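Local coordinates for OmpT protein (Vibrio cholerae serotype O1, PDB 6EHD) that probably forms a non-specific diffusion channel through the bacterial outer membrane, a general porin through which ions and small solutes pass, at residues Ser100-Gly104 / Asn316-Arg322; Thr267-Val273 / Ala285-Asp291. The protein carries 1 engineered substitution. All blocks are in the same frame, centred on the assembly; numbering follows the deposited sequence.

How the contacts relate
Both contacts involve adjoining strands of the barrel wall, their centres about 9 Å apart, but differently built. Contact 2 is made within the wall and is partly buried: strands 267-273 and 285-291 pair through their backbones, the side chains of Leu268, Tyr270 and Glu286 covered on the pore side and Leu271 on the outer surface. Contact 1 is buried on the pore side, where the loop segment 100-104 rests its aromatic rings on strand 316-322. Aromatic packing does most of the work there, with a water and a detergent at the Arg322 end. Strands 285-291 and 316-322 are neighbours, so Gly288 N meets Asn316 O at 2.9 Å, while Glu286 OE1 reaches Tyr101 N at 2.8 Å.

Contact 1: residues Ser100-Gly104 / Asn316-Arg322. With C8E ((hydroxyethyloxy)tri(ethyloxy)octane), chain G.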
ATOM      1  N   SER A 100      10.844  -2.409   0.995  1.00 21.96           N
ATOM      2  CA  SER A 100      10.937  -3.882   0.856  1.00 20.48           C
ATOM      3  C   SER A 100      10.131  -4.473  -0.332  1.00 22.85           C
ATOM      4  O   SER A 100       9.243  -3.816  -0.924  1.00 21.56           O
ATOM      5  CB  SER A 100      10.428  -4.517   2.184  1.00 21.03           C
ATOM      6  OG  SER A 100       9.019  -4.376   2.355  1.00 21.68           O
ATOM      7  N   TYR A 101      10.420  -5.754  -0.650  1.00 20.80           N
ATOM      8  CA  TYR A 101       9.687  -6.573  -1.645  1.00 19.67           C
ATOM      9  C   TYR A 101       8.708  -7.577  -0.983  1.00 23.54           C
ATOM     10  O   TYR A 101       7.826  -8.046  -1.658  1.00 23.34           O
ATOM     11  CB  TYR A 101      10.677  -7.334  -2.529  1.00 22.66           C
ATOM     12  CG  TYR A 101      11.177  -6.586  -3.680  1.00 23.43           C
ATOM     13  CD1 TYR A 101      10.484  -6.603  -4.877  1.00 24.76           C
ATOM     14  CD2 TYR A 101      12.370  -5.862  -3.618  1.00 26.30           C
ATOM     15  CE1 TYR A 101      10.941  -5.806  -5.957  1.00 24.59           C
ATOM     16  CE2 TYR A 101      12.851  -5.138  -4.716  1.00 28.52           C
ATOM     17  CZ  TYR A 101      12.122  -5.137  -5.911  1.00 27.24           C
ATOM     18  OH  TYR A 101      12.565  -4.388  -7.019  1.00 28.11           O
ATOM     19  N   PHE A 102       8.811  -7.874   0.331  1.00 21.56           N
ATOM     20  CA  PHE A 102       8.017  -8.881   1.030  1.00 22.06           C
ATOM     21  C   PHE A 102       7.448  -8.561   2.415  1.00 23.31           C
ATOM     22  O   PHE A 102       6.258  -8.769   2.662  1.00 23.54           O
ATOM     23  CB  PHE A 102       8.779 -10.240   1.188  1.00 23.48           C
ATOM     24  CG  PHE A 102       9.041 -10.995  -0.084  1.00 23.98           C
ATOM     25  CD1 PHE A 102       8.052 -11.696  -0.678  1.00 28.03           C
ATOM     26  CD2 PHE A 102      10.349 -10.956  -0.669  1.00 21.81           C
ATOM     27  CE1 PHE A 102       8.316 -12.436  -1.860  1.00 31.44           C
ATOM     28  CE2 PHE A 102      10.615 -11.748  -1.824  1.00 25.06           C
ATOM     29  CZ  PHE A 102       9.588 -12.460  -2.387  1.00 24.46           C
ATOM     30  N   PHE A 103       8.263  -8.031   3.327  1.00 21.87           N
ATOM     31  CA  PHE A 103       7.911  -8.075   4.774  1.00 23.69           C
ATOM     32  C   PHE A 103       7.601  -6.733   5.460  1.00 22.78           C
ATOM     33  O   PHE A 103       7.024  -6.712   6.525  1.00 22.52           O
ATOM     34  CB  PHE A 103       9.030  -8.785   5.551  1.00 23.87           C
ATOM     35  CG  PHE A 103       9.305 -10.232   5.071  1.00 22.04           C
ATOM     36  CD1 PHE A 103       8.236 -11.161   5.063  1.00 25.61           C
ATOM     37  CD2 PHE A 103      10.551 -10.594   4.572  1.00 25.19           C
ATOM     38  CE1 PHE A 103       8.447 -12.487   4.566  1.00 25.40           C
ATOM     39  CE2 PHE A 103      10.754 -11.899   4.075  1.00 24.88           C
ATOM     40  CZ  PHE A 103       9.692 -12.829   4.111  1.00 26.13           C
ATOM     41  N   GLY A 104       8.072  -5.620   4.882  1.00 23.55           N
ATOM     42  CA  GLY A 104       7.801  -4.264   5.471  1.00 24.42           C
ATOM     43  C   GLY A 104       6.462  -3.687   5.173  1.00 23.62           C
ATOM     44  O   GLY A 104       5.645  -4.312   4.471  1.00 23.57           O
ATOM     45  N   ASN A 316      12.347 -14.997   8.706  1.00 25.54           N
ATOM     46  CA  ASN A 316      11.533 -15.169   7.444  1.00 26.25           C
ATOM     47  C   ASN A 316      12.388 -14.860   6.252  1.00 25.84           C
ATOM     48  O   ASN A 316      13.278 -13.981   6.323  1.00 24.90           O
ATOM     49  CB  ASN A 316      10.291 -14.220   7.444  1.00 28.73           C
ATOM     50  CG  ASN A 316       9.416 -14.363   8.691  1.00 36.45           C
ATOM     51  OD1 ASN A 316       8.612 -15.288   8.803  1.00 36.25           O
ATOM     52  ND2 ASN A 316       9.630 -13.445   9.693  1.00 34.50           N
ATOM     53  N   PHE A 317      12.167 -15.565   5.110  1.00 25.20           N
ATOM     54  CA  PHE A 317      12.911 -15.294   3.895  1.00 25.69           C
ATOM     55  C   PHE A 317      11.957 -15.358   2.675  1.00 25.55           C
ATOM     56  O   PHE A 317      10.982 -16.119   2.651  1.00 26.33           O
ATOM     57  CB  PHE A 317      14.034 -16.326   3.629  1.00 29.26           C
ATOM     58  CG  PHE A 317      14.957 -16.494   4.770  1.00 36.64           C
ATOM     59  CD1 PHE A 317      14.592 -17.311   5.881  1.00 39.05           C
ATOM     60  CD2 PHE A 317      16.164 -15.840   4.766  1.00 39.67           C
ATOM     61  CE1 PHE A 317      15.431 -17.434   6.976  1.00 38.36           C
ATOM     62  CE2 PHE A 317      17.041 -16.008   5.860  1.00 43.78           C
ATOM     63  CZ  PHE A 317      16.645 -16.777   6.950  1.00 35.35           C
ATOM     64  N   GLY A 318      12.270 -14.524   1.687  1.00 23.49           N
ATOM     65  CA  GLY A 318      11.582 -14.519   0.380  1.00 24.28           C
ATOM     66  C   GLY A 318      12.496 -14.376  -0.765  1.00 24.28           C
ATOM     67  O   GLY A 318      13.512 -13.696  -0.667  1.00 25.16           O
ATOM     68  N   ILE A 319      12.240 -15.083  -1.900  1.00 23.51           N
ATOM     69  CA  ILE A 319      12.997 -14.857  -3.084  1.00 20.49           C
ATOM     70  C   ILE A 319      11.952 -14.728  -4.252  1.00 24.03           C
ATOM     71  O   ILE A 319      10.911 -15.377  -4.267  1.00 24.63           O
ATOM     72  CB  ILE A 319      14.005 -16.016  -3.396  1.00 28.15           C
ATOM     73  CG1 ILE A 319      13.246 -17.334  -3.494  1.00 32.57           C
ATOM     74  CG2 ILE A 319      15.087 -16.121  -2.283  1.00 31.01           C
ATOM     75  CD1 ILE A 319      14.117 -18.545  -3.923  1.00 37.31           C
ATOM     76  N   GLY A 320      12.269 -13.873  -5.241  1.00 22.64           N
ATOM     77  CA  GLY A 320      11.274 -13.652  -6.370  1.00 22.01           C
ATOM     78  C   GLY A 320      11.870 -13.253  -7.625  1.00 21.71           C
ATOM     79  O   GLY A 320      13.006 -12.792  -7.657  1.00 22.44           O
ATOM     80  N   ALA A 321      11.099 -13.401  -8.723  1.00 21.67           N
ATOM     81  CA  ALA A 321      11.542 -12.941 -10.018  1.00 22.10           C
ATOM     82  C   ALA A 321      10.273 -12.422 -10.763  1.00 20.46           C
ATOM     83  O   ALA A 321       9.115 -12.894 -10.527  1.00 22.73           O
ATOM     84  CB  ALA A 321      12.081 -14.115 -10.897  1.00 24.89           C
ATOM     85  N   ARG A 322      10.522 -11.411 -11.548  1.00 22.24           N
ATOM     86  CA  ARG A 322       9.455 -10.711 -12.328  1.00 22.89           C
ATOM     87  C   ARG A 322       9.838 -10.551 -13.790  1.00 21.98           C
ATOM     88  O   ARG A 322      11.047 -10.276 -14.183  1.00 23.34           O
ATOM     89  CB  ARG A 322       9.269  -9.249 -11.770  1.00 25.97           C
ATOM     90  CG  ARG A 322       8.696  -9.211 -10.405  1.00 25.69           C
ATOM     91  CD  ARG A 322       8.638  -7.756  -9.898  1.00 24.94           C
ATOM     92  NE  ARG A 322       8.183  -7.729  -8.519  1.00 24.87           N
ATOM     93  CZ  ARG A 322       7.915  -6.577  -7.890  1.00 26.82           C
ATOM     94  NH1 ARG A 322       8.078  -5.405  -8.545  1.00 26.70           N
ATOM     95  NH2 ARG A 322       7.587  -6.622  -6.615  1.00 29.55           N
TER
HETATM   96  C11 C8E G 406      11.756   0.472  -3.773  1.00 69.21           C
HETATM   97  O12 C8E G 406      11.233  -0.787  -4.278  1.00 72.26           O
HETATM   98  C13 C8E G 406      10.174  -1.296  -3.424  1.00 72.15           C
HETATM   99  C14 C8E G 406       9.476  -2.496  -4.043  1.00 59.31           C
HETATM  100  O15 C8E G 406       8.786  -1.956  -5.196  1.00 69.41           O
HETATM  101  C16 C8E G 406       8.565  -2.779  -6.307  1.00 45.36           C
HETATM  102  C17 C8E G 406       7.348  -3.474  -5.904  1.00 38.80           C
HETATM  103  O18 C8E G 406       6.306  -3.415  -6.872  1.00 48.20           O
HETATM  104  C19 C8E G 406       5.081  -4.165  -6.783  1.00 43.05           C
HETATM  105  C20 C8E G 406       3.558  -3.981  -6.419  1.00 45.06           C
HETATM  106  O21 C8E G 406       2.661  -5.191  -6.164  1.00 39.33           O
HETATM  107  O   HOH W   1       7.330  -8.577  -4.446  1.00 25.25           O
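Phe102 lays its ring over Gly318, whose CA sits 4.0 Å from the centroid of the Phe102 ring in a CH-pi contact, while Phe102 CE2 comes to 3.4 Å from Gly318 C. With no side chain at Gly318, the ring settles directly on the strand backbone, its edge near Gly320 N. Phe103 makes a second CH-pi contact nearer the start of the strand segment: Asn316 CB lies over one face of its ring, 4.0 Å from the centroid, and Phe102 CB covers the opposite face. Both phenylalanines hold CG anti to the carbonyl carbon (chi1 -67° and -59°), which lays the rings against the strand. The Asn316 amide is tied elsewhere, to Gly288 O and Glu25 N. Farther along, Tyr101 brings its ring edge, CD1, over a face of the Arg322 guanidinium, 3.4 Å from NH2, with the two planes 69° apart. Water 1 bridges Tyr101 O and Arg322 NH2, and Arg322 NH1 donates to the detergent ether O18 at 3.1 Å; Tyr324 OH and Tyr284 OH hold the guanidinium too. Detergent C14 covers a face of the Tyr101 ring. A long loop folded inward against the barrel wall is characteristic of the constriction loop of general porins.

Contact 2: residues Thr267-Val273 / Ala285-Asp291; sequences TLVYLGV and AEYGYGD. With C8E ((hydroxyethyloxy)tri(ethyloxy)octane), chain F.
Val269 and Tyr289 face each other as a hydrogen-bonded antiparallel pair, Val269 N giving to Tyr289 O at 2.9 Å and Tyr289 N to Val269 O at 2.8 Å. The same reciprocal pair of N-H...O=C hydrogen bonds recurs at Thr267 with Asp291, Leu271 with Tyr287 and Val273 with Ala285, eight bonds in all, so every N-H and C=O of these residues is used within the pair. Several carbonyls also take a CA-H, the shortest being Tyr270 CA to Tyr287 O at 3.2 Å. Water 2 accepts from Thr267 OG1 at 2.8 Å and donates to Asp291 O, giving that carbonyl a second partner. On the face with Leu268 and Tyr270, Glu286 runs extended, its CG anti to the backbone N (chi1 -171°), its buried carboxylate well supplied: OE1 meets Tyr248 OH and OE2 Phe103 N, while Tyr270 OH accepts from Tyr99 N in the inward-folded loop. On the other face, Tyr287 OH and Tyr289 OH bond Asn315 OD1 and Ser313 OG. The two strands form a hairpin of the barrel wall, flanked by strand 245-258 beside 267-273 and by strand 314-324 beside 285-291, with that loop packed on the Glu286 side.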
ATOM      1  N   THR A 267       8.067  -5.045  16.363  1.00 25.05           N
ATOM      2  CA  THR A 267       9.288  -4.667  15.667  1.00 26.35           C
ATOM      3  C   THR A 267       9.386  -5.517  14.389  1.00 26.53           C
ATOM      4  O   THR A 267       9.161  -6.756  14.469  1.00 26.40           O
ATOM      5  CB  THR A 267      10.488  -4.929  16.584  1.00 29.26           C
ATOM      6  OG1 THR A 267      10.374  -4.062  17.759  1.00 28.59           O
ATOM      7  CG2 THR A 267      11.729  -4.553  15.897  1.00 32.02           C
ATOM      8  N   LEU A 268       9.730  -4.860  13.260  1.00 24.63           N
ATOM      9  CA  LEU A 268      10.012  -5.591  11.992  1.00 23.97           C
ATOM     10  C   LEU A 268      11.268  -5.023  11.409  1.00 24.69           C
ATOM     11  O   LEU A 268      11.378  -3.796  11.225  1.00 23.90           O
ATOM     12  CB  LEU A 268       8.781  -5.522  11.010  1.00 23.85           C
ATOM     13  CG  LEU A 268       8.779  -6.281   9.669  1.00 23.09           C
ATOM     14  CD1 LEU A 268       9.797  -5.761   8.697  1.00 24.79           C
ATOM     15  CD2 LEU A 268       8.976  -7.771   9.853  1.00 26.98           C
ATOM     16  N   VAL A 269      12.281  -5.872  11.141  1.00 21.75           N
ATOM     17  CA  VAL A 269      13.506  -5.441  10.459  1.00 22.35           C
ATOM     18  C   VAL A 269      13.629  -6.269   9.148  1.00 24.33           C
ATOM     19  O   VAL A 269      13.381  -7.500   9.140  1.00 23.35           O
ATOM     20  CB  VAL A 269      14.774  -5.676  11.343  1.00 26.68           C
ATOM     21  CG1 VAL A 269      16.019  -5.280  10.587  1.00 31.79           C
ATOM     22  CG2 VAL A 269      14.691  -4.835  12.645  1.00 28.26           C
ATOM     23  N   TYR A 270      14.069  -5.640   8.054  1.00 22.36           N
ATOM     24  CA  TYR A 270      14.317  -6.358   6.787  1.00 20.66           C
ATOM     25  C   TYR A 270      15.652  -5.950   6.217  1.00 21.57           C
ATOM     26  O   TYR A 270      16.121  -4.798   6.413  1.00 22.06           O
ATOM     27  CB  TYR A 270      13.128  -6.237   5.759  1.00 21.07           C
ATOM     28  CG  TYR A 270      12.813  -4.813   5.309  1.00 18.94           C
ATOM     29  CD1 TYR A 270      13.568  -4.141   4.319  1.00 18.33           C
ATOM     30  CD2 TYR A 270      11.775  -4.091   5.962  1.00 21.29           C
ATOM     31  CE1 TYR A 270      13.249  -2.831   3.980  1.00 18.61           C
ATOM     32  CE2 TYR A 270      11.467  -2.768   5.643  1.00 20.19           C
ATOM     33  CZ  TYR A 270      12.222  -2.129   4.660  1.00 18.11           C
ATOM     34  OH  TYR A 270      11.915  -0.806   4.356  1.00 20.32           O
ATOM     35  N   LEU A 271      16.284  -6.882   5.452  1.00 20.63           N
ATOM     36  CA  LEU A 271      17.496  -6.578   4.694  1.00 22.05           C
ATOM     37  C   LEU A 271      17.401  -7.393   3.355  1.00 22.04           C
ATOM     38  O   LEU A 271      17.021  -8.556   3.401  1.00 23.83           O
ATOM     39  CB  LEU A 271      18.721  -7.178   5.463  1.00 28.44           C
ATOM     40  CG  LEU A 271      20.128  -7.085   4.872  1.00 29.19           C
ATOM     41  CD1 LEU A 271      20.599  -5.703   4.454  1.00 34.90           C
ATOM     42  CD2 LEU A 271      21.235  -7.677   5.781  1.00 35.33           C
ATOM     43  N   GLY A 272      17.675  -6.766   2.233  1.00 22.26           N
ATOM     44  CA  GLY A 272      17.568  -7.497   0.939  1.00 23.00           C
ATOM     45  C   GLY A 272      18.405  -6.925  -0.138  1.00 22.22           C
ATOM     46  O   GLY A 272      19.156  -5.925   0.018  1.00 22.16           O
ATOM     47  N   VAL A 273      18.349  -7.624  -1.310  1.00 22.04           N
ATOM     48  CA  VAL A 273      19.079  -7.256  -2.448  1.00 23.45           C
ATOM     49  C   VAL A 273      18.211  -7.403  -3.707  1.00 23.44           C
ATOM     50  O   VAL A 273      17.439  -8.362  -3.788  1.00 22.33           O
ATOM     51  CB  VAL A 273      20.371  -8.125  -2.632  1.00 26.82           C
ATOM     52  CG1 VAL A 273      20.103  -9.565  -2.698  1.00 28.63           C
ATOM     53  CG2 VAL A 273      21.171  -7.696  -3.850  1.00 27.83           C
ATOM     54  N   ALA A 285      16.010 -10.990  -3.221  1.00 21.13           N
ATOM     55  CA  ALA A 285      16.014 -11.882  -2.091  1.00 22.40           C
ATOM     56  C   ALA A 285      16.023 -11.034  -0.788  1.00 21.70           C
ATOM     57  O   ALA A 285      16.772 -10.018  -0.739  1.00 23.27           O
ATOM     58  CB  ALA A 285      17.294 -12.737  -2.124  1.00 26.11           C
ATOM     59  N   GLU A 286      15.260 -11.495   0.192  1.00 21.33           N
ATOM     60  CA  GLU A 286      15.079 -10.722   1.398  1.00 23.00           C
ATOM     61  C   GLU A 286      14.995 -11.573   2.647  1.00 22.80           C
ATOM     62  O   GLU A 286      14.365 -12.635   2.676  1.00 24.17           O
ATOM     63  CB  GLU A 286      13.700  -9.913   1.214  1.00 21.95           C
ATOM     64  CG  GLU A 286      13.403  -8.855   2.278  1.00 22.49           C
ATOM     65  CD  GLU A 286      12.113  -8.048   1.854  1.00 22.01           C
ATOM     66  OE1 GLU A 286      12.186  -7.483   0.699  1.00 22.18           O
ATOM     67  OE2 GLU A 286      11.149  -8.015   2.644  1.00 25.43           O
ATOM     68  N   TYR A 287      15.543 -11.020   3.736  1.00 25.06           N
ATOM     69  CA  TYR A 287      15.335 -11.578   5.101  1.00 23.23           C
ATOM     70  C   TYR A 287      14.497 -10.587   5.932  1.00 25.58           C
ATOM     71  O   TYR A 287      14.760  -9.361   5.901  1.00 24.19           O
ATOM     72  CB  TYR A 287      16.718 -11.690   5.737  1.00 24.20           C
ATOM     73  CG  TYR A 287      16.708 -11.952   7.246  1.00 25.16           C
ATOM     74  CD1 TYR A 287      16.096 -13.090   7.776  1.00 27.58           C
ATOM     75  CD2 TYR A 287      17.205 -10.992   8.164  1.00 30.94           C
ATOM     76  CE1 TYR A 287      16.075 -13.326   9.193  1.00 30.90           C
ATOM     77  CE2 TYR A 287      17.141 -11.202   9.564  1.00 30.66           C
ATOM     78  CZ  TYR A 287      16.600 -12.388  10.068  1.00 30.53           C
ATOM     79  OH  TYR A 287      16.601 -12.616  11.470  1.00 32.94           O
ATOM     80  N   GLY A 288      13.536 -11.131   6.653  1.00 23.79           N
ATOM     81  CA  GLY A 288      12.677 -10.410   7.590  1.00 28.55           C
ATOM     82  C   GLY A 288      12.679 -11.018   9.025  1.00 28.26           C
ATOM     83  O   GLY A 288      12.430 -12.203   9.171  1.00 28.16           O
ATOM     84  N   TYR A 289      12.928 -10.161  10.044  1.00 24.40           N
ATOM     85  CA  TYR A 289      12.862 -10.554  11.485  1.00 27.09           C
ATOM     86  C   TYR A 289      11.691  -9.811  12.126  1.00 30.17           C
ATOM     87  O   TYR A 289      11.634  -8.529  12.034  1.00 26.95           O
ATOM     88  CB  TYR A 289      14.176 -10.173  12.158  1.00 30.67           C
ATOM     89  CG  TYR A 289      14.043 -10.369  13.678  1.00 30.78           C
ATOM     90  CD1 TYR A 289      14.213 -11.638  14.260  1.00 37.97           C
ATOM     91  CD2 TYR A 289      13.679  -9.317  14.495  1.00 34.17           C
ATOM     92  CE1 TYR A 289      14.077 -11.809  15.650  1.00 39.62           C
ATOM     93  CE2 TYR A 289      13.556  -9.483  15.912  1.00 39.08           C
ATOM     94  CZ  TYR A 289      13.770 -10.729  16.456  1.00 41.49           C
ATOM     95  OH  TYR A 289      13.620 -10.924  17.830  1.00 43.57           O
ATOM     96  N   GLY A 290      10.692 -10.536  12.669  1.00 26.72           N
ATOM     97  CA  GLY A 290       9.543  -9.936  13.338  1.00 27.76           C
ATOM     98  C   GLY A 290       9.455 -10.340  14.837  1.00 33.34           C
ATOM     99  O   GLY A 290       9.781 -11.482  15.168  1.00 29.67           O
ATOM    100  N   ASP A 291       9.040  -9.421  15.712  1.00 28.67           N
ATOM    101  CA  ASP A 291       8.775  -9.765  17.154  1.00 30.80           C
ATOM    102  C   ASP A 291       7.684  -8.874  17.684  1.00 31.57           C
ATOM    103  O   ASP A 291       7.847  -7.627  17.688  1.00 30.13           O
ATOM    104  CB  ASP A 291      10.050  -9.597  17.944  1.00 29.60           C
ATOM    105  CG  ASP A 291       9.953 -10.210  19.380  1.00 39.90           C
ATOM    106  OD1 ASP A 291       9.486 -11.326  19.497  1.00 33.73           O
ATOM    107  OD2 ASP A 291      10.251  -9.505  20.321  1.00 38.19           O
TER
HETATM  108  O9  C8E F 405       1.617 -14.546   9.296  1.00 73.42           O
HETATM  109  C10 C8E F 405       3.011 -14.431   9.496  1.00 62.64           C
HETATM  110  C11 C8E F 405       3.598 -13.533   8.425  1.00 61.81           C
HETATM  111  O12 C8E F 405       4.896 -13.135   8.894  1.00 53.65           O
HETATM  112  C13 C8E F 405       5.421 -11.998   8.223  1.00 46.55           C
HETATM  113  C14 C8E F 405       6.581 -11.313   8.924  1.00 55.42           C
HETATM  114  O15 C8E F 405       6.306 -10.831  10.274  1.00 56.76           O
HETATM  115  C16 C8E F 405       5.326  -9.798  10.249  1.00 46.19           C
HETATM  116  C17 C8E F 405       4.706  -9.776  11.613  1.00 54.71           C
HETATM  117  O18 C8E F 405       5.410  -8.781  12.322  1.00 49.83           O
HETATM  118  C19 C8E F 405       4.587  -7.699  12.721  1.00 51.62           C
HETATM  119  C20 C8E F 405       4.546  -7.856  14.208  1.00 52.04           C
HETATM  120  O21 C8E F 405       5.807  -7.445  14.713  1.00 51.13           O
HETATM  121  O   HOH W   2       8.671  -5.265  19.688  1.00 45.53           O